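Local structure of cytoplasmic protein (7LPO) at residues 310-315 with 326-331; 196-201 with 291-296. The protein probably hydrolyses steryl beta-glucosides, splitting glucose from the sterol, as a fungal member of glycoside hydrolase family 5. All blocks are in the same frame, centred on the assembly; numbering follows the deposited sequence.

Interaction 1 of 2, residues 310-315 with 326-331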
loop_
_atom_site.group_PDB
_atom_site.type_symbol
_atom_site.label_atom_id
_atom_site.label_comp_id
_atom_site.label_asym_id
_atom_site.label_seq_id
_atom_site.Cartn_x
_atom_site.Cartn_y
_atom_site.Cartn_z
ATOM N N ALA A 310 32.179 -12.240 10.576
ATOM C CA ALA A 310 32.360 -11.354 9.439
ATOM C C ALA A 310 32.140 -12.102 8.131
ATOM O O ALA A 310 32.481 -13.283 8.000
ATOM C CB ALA A 310 33.764 -10.746 9.466
ATOM N N GLN A 311 31.539 -11.409 7.166
ATOM C CA GLN A 311 31.281 -11.980 5.851
ATOM C C GLN A 311 31.560 -10.936 4.780
ATOM O O GLN A 311 31.410 -9.733 5.003
ATOM C CB GLN A 311 29.834 -12.488 5.708
ATOM C CG GLN A 311 29.460 -13.605 6.663
ATOM C CD GLN A 311 30.127 -14.918 6.319
ATOM O OE1 GLN A 311 29.711 -15.612 5.395
ATOM N NE2 GLN A 311 31.149 -15.277 7.076
ATOM N N ASP A 312 31.970 -11.413 3.614
ATOM C CA ASP A 312 32.201 -10.588 2.435
ATOM C C ASP A 312 31.028 -10.812 1.487
ATOM O O ASP A 312 30.939 -11.862 0.847
ATOM C CB ASP A 312 33.526 -10.964 1.779
ATOM C CG ASP A 312 33.968 -9.957 0.739
ATOM O OD1 ASP A 312 33.620 -8.762 0.880
ATOM O OD2 ASP A 312 34.670 -10.362 -0.218
ATOM N N VAL A 313 30.133 -9.835 1.397
ATOM C CA VAL A 313 28.855 -10.024 0.721
ATOM C C VAL A 313 28.828 -9.260 -0.591
ATOM O O VAL A 313 29.457 -8.209 -0.740
ATOM C CB VAL A 313 27.674 -9.591 1.617
ATOM C CG1 VAL A 313 27.801 -10.222 2.995
ATOM C CG2 VAL A 313 27.602 -8.081 1.731
ATOM N N GLN A 314 28.083 -9.806 -1.548
ATOM C CA GLN A 314 27.850 -9.133 -2.818
ATOM C C GLN A 314 27.030 -7.872 -2.587
ATOM O O GLN A 314 26.091 -7.860 -1.788
ATOM C CB GLN A 314 27.112 -10.061 -3.791
ATOM C CG GLN A 314 27.671 -11.486 -3.866
ATOM C CD GLN A 314 26.689 -12.503 -4.478
ATOM O OE1 GLN A 314 25.987 -13.229 -3.752
ATOM N NE2 GLN A 314 26.648 -12.564 -5.814
ATOM N N ALA A 315 27.399 -6.796 -3.269
ATOM C CA ALA A 315 26.606 -5.579 -3.274
ATOM C C ALA A 315 26.040 -5.371 -4.670
ATOM O O ALA A 315 26.667 -5.735 -5.670
ATOM C CB ALA A 315 27.421 -4.359 -2.853
ATOM N N GLY A 326 27.858 -4.934 -8.087
ATOM C CA GLY A 326 28.936 -3.988 -7.870
ATOM C C GLY A 326 30.102 -4.661 -7.170
ATOM O O GLY A 326 30.390 -5.828 -7.434
ATOM N N SER A 327 30.782 -3.955 -6.279
ATOM C CA SER A 327 31.862 -4.576 -5.535
ATOM C C SER A 327 31.308 -5.382 -4.363
ATOM O O SER A 327 30.175 -5.185 -3.920
ATOM C CB SER A 327 32.834 -3.520 -5.021
ATOM O OG SER A 327 32.169 -2.619 -4.152
ATOM N N ARG A 328 32.121 -6.312 -3.872
ATOM C CA ARG A 328 31.812 -6.997 -2.629
ATOM C C ARG A 328 32.213 -6.114 -1.457
ATOM O O ARG A 328 33.154 -5.324 -1.545
ATOM C CB ARG A 328 32.532 -8.340 -2.560
ATOM C CG ARG A 328 31.950 -9.391 -3.487
ATOM C CD ARG A 328 32.495 -10.785 -3.177
ATOM N NE ARG A 328 31.587 -11.586 -2.357
ATOM C CZ ARG A 328 31.151 -12.799 -2.681
ATOM N NH1 ARG A 328 31.534 -13.366 -3.815
ATOM N NH2 ARG A 328 30.325 -13.450 -1.867
ATOM N N GLN A 329 31.473 -6.238 -0.361
ATOM C CA GLN A 329 31.690 -5.433 0.835
ATOM C C GLN A 329 31.762 -6.342 2.052
ATOM O O GLN A 329 30.966 -7.273 2.193
ATOM C CB GLN A 329 30.570 -4.402 1.016
ATOM C CG GLN A 329 30.661 -3.236 0.050
ATOM C CD GLN A 329 29.534 -2.243 0.220
ATOM O OE1 GLN A 329 29.198 -1.843 1.341
ATOM N NE2 GLN A 329 28.942 -1.832 -0.893
ATOM N N THR A 330 32.723 -6.077 2.924
ATOM C CA THR A 330 32.861 -6.834 4.158
ATOM C C THR A 330 31.955 -6.236 5.228
ATOM O O THR A 330 31.979 -5.024 5.469
ATOM C CB THR A 330 34.312 -6.836 4.636
ATOM O OG1 THR A 330 35.131 -7.496 3.664
ATOM C CG2 THR A 330 34.437 -7.552 5.974
ATOM N N ILE A 331 31.140 -7.089 5.845
ATOM C CA ILE A 331 30.366 -6.746 7.035
ATOM C C ILE A 331 30.984 -7.516 8.192
ATOM O O ILE A 331 31.105 -8.748 8.136
ATOM C CB ILE A 331 28.876 -7.083 6.869
ATOM C CG1 ILE A 331 28.285 -6.303 5.684
ATOM C CG2 ILE A 331 28.116 -6.785 8.151
ATOM C CD1 ILE A 331 26.946 -6.846 5.212
HETATM O O HOH W 1 27.897 -15.426 -2.303
#

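Interaction 2 of 2, residues 196-201 with 291-296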
loop_
_atom_site.group_PDB
_atom_site.type_symbol
_atom_site.label_atom_id
_atom_site.label_comp_id
_atom_site.label_asym_id
_atom_site.label_seq_id
_atom_site.Cartn_x
_atom_site.Cartn_y
_atom_site.Cartn_z
ATOM N N ALA A 196 18.565 5.267 -2.082
ATOM C CA ALA A 196 17.188 5.266 -2.557
ATOM C C ALA A 196 16.578 3.872 -2.522
ATOM O O ALA A 196 17.109 2.929 -3.118
ATOM C CB ALA A 196 17.137 5.816 -3.983
ATOM N N MET A 197 15.444 3.759 -1.834
ATOM C CA MET A 197 14.600 2.569 -1.855
ATOM C C MET A 197 15.301 1.344 -1.290
ATOM O O MET A 197 14.854 0.211 -1.514
ATOM C CB MET A 197 14.120 2.270 -3.277
ATOM C CG MET A 197 13.153 3.301 -3.867
ATOM S SD MET A 197 11.921 3.950 -2.710
ATOM C CE MET A 197 10.546 2.910 -3.021
ATOM N N ILE A 198 16.406 1.527 -0.565
ATOM C CA ILE A 198 17.066 0.361 -0.001
ATOM C C ILE A 198 16.243 -0.230 1.136
ATOM O O ILE A 198 16.437 -1.396 1.494
ATOM C CB ILE A 198 18.491 0.707 0.462
ATOM C CG1 ILE A 198 19.313 -0.577 0.617
ATOM C CG2 ILE A 198 18.469 1.478 1.748
ATOM C CD1 ILE A 198 20.805 -0.328 0.818
ATOM N N TRP A 199 15.302 0.536 1.696
ATOM C CA TRP A 199 14.521 0.031 2.820
ATOM C C TRP A 199 13.840 -1.279 2.465
ATOM O O TRP A 199 13.619 -2.130 3.343
ATOM C CB TRP A 199 13.490 1.078 3.262
ATOM C CG TRP A 199 12.389 1.302 2.268
ATOM C CD1 TRP A 199 12.311 2.299 1.337
ATOM C CD2 TRP A 199 11.207 0.514 2.110
ATOM N NE1 TRP A 199 11.152 2.172 0.599
ATOM C CE2 TRP A 199 10.460 1.083 1.057
ATOM C CE3 TRP A 199 10.704 -0.621 2.757
ATOM C CZ2 TRP A 199 9.256 0.551 0.630
ATOM C CZ3 TRP A 199 9.498 -1.143 2.333
ATOM C CH2 TRP A 199 8.790 -0.555 1.281
ATOM N N GLY A 200 13.514 -1.467 1.183
ATOM C CA GLY A 200 12.772 -2.640 0.761
ATOM C C GLY A 200 13.575 -3.925 0.826
ATOM O O GLY A 200 12.993 -5.011 0.956
ATOM N N THR A 201 14.903 -3.832 0.742
ATOM C CA THR A 201 15.755 -5.014 0.863
ATOM C C THR A 201 15.727 -5.624 2.262
ATOM O O THR A 201 16.221 -6.746 2.451
ATOM C CB THR A 201 17.214 -4.682 0.489
ATOM O OG1 THR A 201 17.810 -3.822 1.474
ATOM C CG2 THR A 201 17.280 -4.015 -0.879
ATOM N N LEU A 291 14.403 -7.417 -6.187
ATOM C CA LEU A 291 14.922 -6.300 -5.409
ATOM C C LEU A 291 16.248 -6.692 -4.762
ATOM O O LEU A 291 16.280 -7.425 -3.768
ATOM C CB LEU A 291 13.916 -5.859 -4.356
ATOM C CG LEU A 291 14.344 -4.624 -3.568
ATOM C CD1 LEU A 291 14.911 -3.570 -4.493
ATOM C CD2 LEU A 291 13.178 -4.072 -2.761
ATOM N N LYS A 292 17.342 -6.201 -5.338
ATOM C CA LYS A 292 18.659 -6.283 -4.728
ATOM C C LYS A 292 19.303 -4.914 -4.833
ATOM O O LYS A 292 19.347 -4.329 -5.919
ATOM C CB LYS A 292 19.541 -7.329 -5.405
ATOM C CG LYS A 292 18.876 -8.677 -5.577
ATOM C CD LYS A 292 19.783 -9.628 -6.329
ATOM C CE LYS A 292 19.104 -10.154 -7.578
ATOM N NZ LYS A 292 19.756 -11.393 -8.075
ATOM N N LYS A 293 19.802 -4.407 -3.715
ATOM C CA LYS A 293 20.475 -3.120 -3.720
ATOM C C LYS A 293 21.297 -3.005 -2.451
ATOM O O LYS A 293 20.825 -3.357 -1.365
ATOM C CB LYS A 293 19.487 -1.956 -3.814
ATOM C CG LYS A 293 20.154 -0.604 -3.651
ATOM C CD LYS A 293 19.407 0.476 -4.400
ATOM C CE LYS A 293 20.267 1.722 -4.524
ATOM N NZ LYS A 293 19.505 2.871 -5.066
ATOM N N GLY A 294 22.521 -2.507 -2.596
ATOM C CA GLY A 294 23.429 -2.417 -1.482
ATOM C C GLY A 294 23.945 -3.788 -1.104
ATOM O O GLY A 294 23.796 -4.765 -1.856
ATOM N N PRO A 295 24.562 -3.887 0.076
ATOM C CA PRO A 295 25.107 -5.181 0.515
ATOM C C PRO A 295 23.987 -6.189 0.703
ATOM O O PRO A 295 23.024 -5.938 1.427
ATOM C CB PRO A 295 25.804 -4.857 1.844
ATOM C CG PRO A 295 25.853 -3.340 1.923
ATOM C CD PRO A 295 24.702 -2.837 1.100
ATOM N N SER A 296 24.124 -7.340 0.055
ATOM C CA SER A 296 23.052 -8.331 -0.016
ATOM C C SER A 296 23.575 -9.696 0.406
ATOM O O SER A 296 23.984 -10.510 -0.432
ATOM C CB SER A 296 22.458 -8.389 -1.422
ATOM O OG SER A 296 22.132 -7.085 -1.887
#

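Interaction 1 of 2, residues 310-315 with 326-331
Q311 with I331 and V313 with Q329 are the hydrogen-bonded pairs here, each joined by two backbone bonds. The V313 N to Q329 O bond is 2.8 Å long and nearly straight, 166° at the hydrogen. Between the pairs, T330 CA and D312 CA each turn a hydrogen to a carbonyl of the facing strand. Nearer the turn the pairing is less regular: A315 O takes the N-H of G326 at 2.8 Å, whereas A315 N reaches S327 O by a weak bond.

The polar side chains D312, Q314, R328 and T330 share one face. R328 grips the backbone of D312 side-on: NE and NH2 both donate to D312 O, at 3.3 and 3.2 Å, through bent bonds of about 140° at the hydrogen, arriving from the same face of that carbonyl. A bend at chi3 (99°) puts NE where it can do this. The D312 carboxylate adds only a long salt bridge, OD2 to NE at 3.9 Å, with the oxygen well out of the guanidinium plane; its OD1 receives a weak bond from T330 OG1. Q314 CG lies over the centre of the guanidinium, 3.9 Å from R328 CZ, and a water links Q314 OE1 to R328 NH2. E301 is a weak, distant second ion partner of R328.

The two strands, 311-319 and 322-331, form a beta hairpin, with 322-331 on the outer side of a three-stranded antiparallel sheet.

The other face carries Q311, V313, Q329 and I331; its one apolar contact across the strands is V313 CG2 to I331 CD1, 3.8 Å, the side chains crossing at about a right angle. Separately, the extended Q329 brings its amide NE2 to 3.5 Å from A315 CB. P295 packs against V313, Q329 and I331, while Q311 and V313 touch helix 299-306.

Interaction 2 of 2, residues 196-201 with 291-296
K293 stretches its side chain across to A196, where NZ donates to A196 O at 3.1 Å, in the carbonyl plane and on a lone pair. CG stands anti to the backbone N (chi1 173°) and the chain stays extended beyond it, which carries CD alongside the same oxygen, 3.6 Å away.

The backbone of K293 faces T201: CG2 of the threonine lies 3.6 Å from K293 O, and I198 CG1 comes to 3.7 Å from that oxygen. OG1 of T201, set between its backbone N and carbonyl carbon (chi1 69°), bonds back to I198 O at 2.8 Å, which helps fix the rotation that turns CG2 to K293 O; the same I198 carbonyl also accepts T201 N.

L291 closes the other end. Its CD2 rests against the backbone of G200, 3.6 Å from G200 C, and its CG meets T201 CG2; M460 of helix 456-461 touches the leucine too. The contact thus joins the loop leading into helix 206-221 to the chain entering the short strand 294-295.

The two segments are held by one side-chain bond and van der Waals contacts, and the K293 ammonium, if charged, is probably steadied here by the dipole of the A196 carbonyl.

The two contacts meet at one three-stranded antiparallel sheet. Interaction 1 pairs its strands 311-319 and 322-331 at the protein surface; interaction 2 is partly buried, nearer the centre of the chain, and ties the approach to strand 294-295 to a loop some 90 residues earlier in the chain. Strand 294-295 neighbours 311-319: Q314 O lies 2.7 Å from S296 N, a probable hydrogen bond, and P295 CB packs on V313 CG2 at 3.7 Å. The chemistry changes with position. The hairpin relies mainly on backbone bonds, regular at the 311-313 end, with the charged D312 and R328 on one face and V313 and I331 on the other, whereas 196-201 with 291-296 joins its segments through side chains laid on backbone.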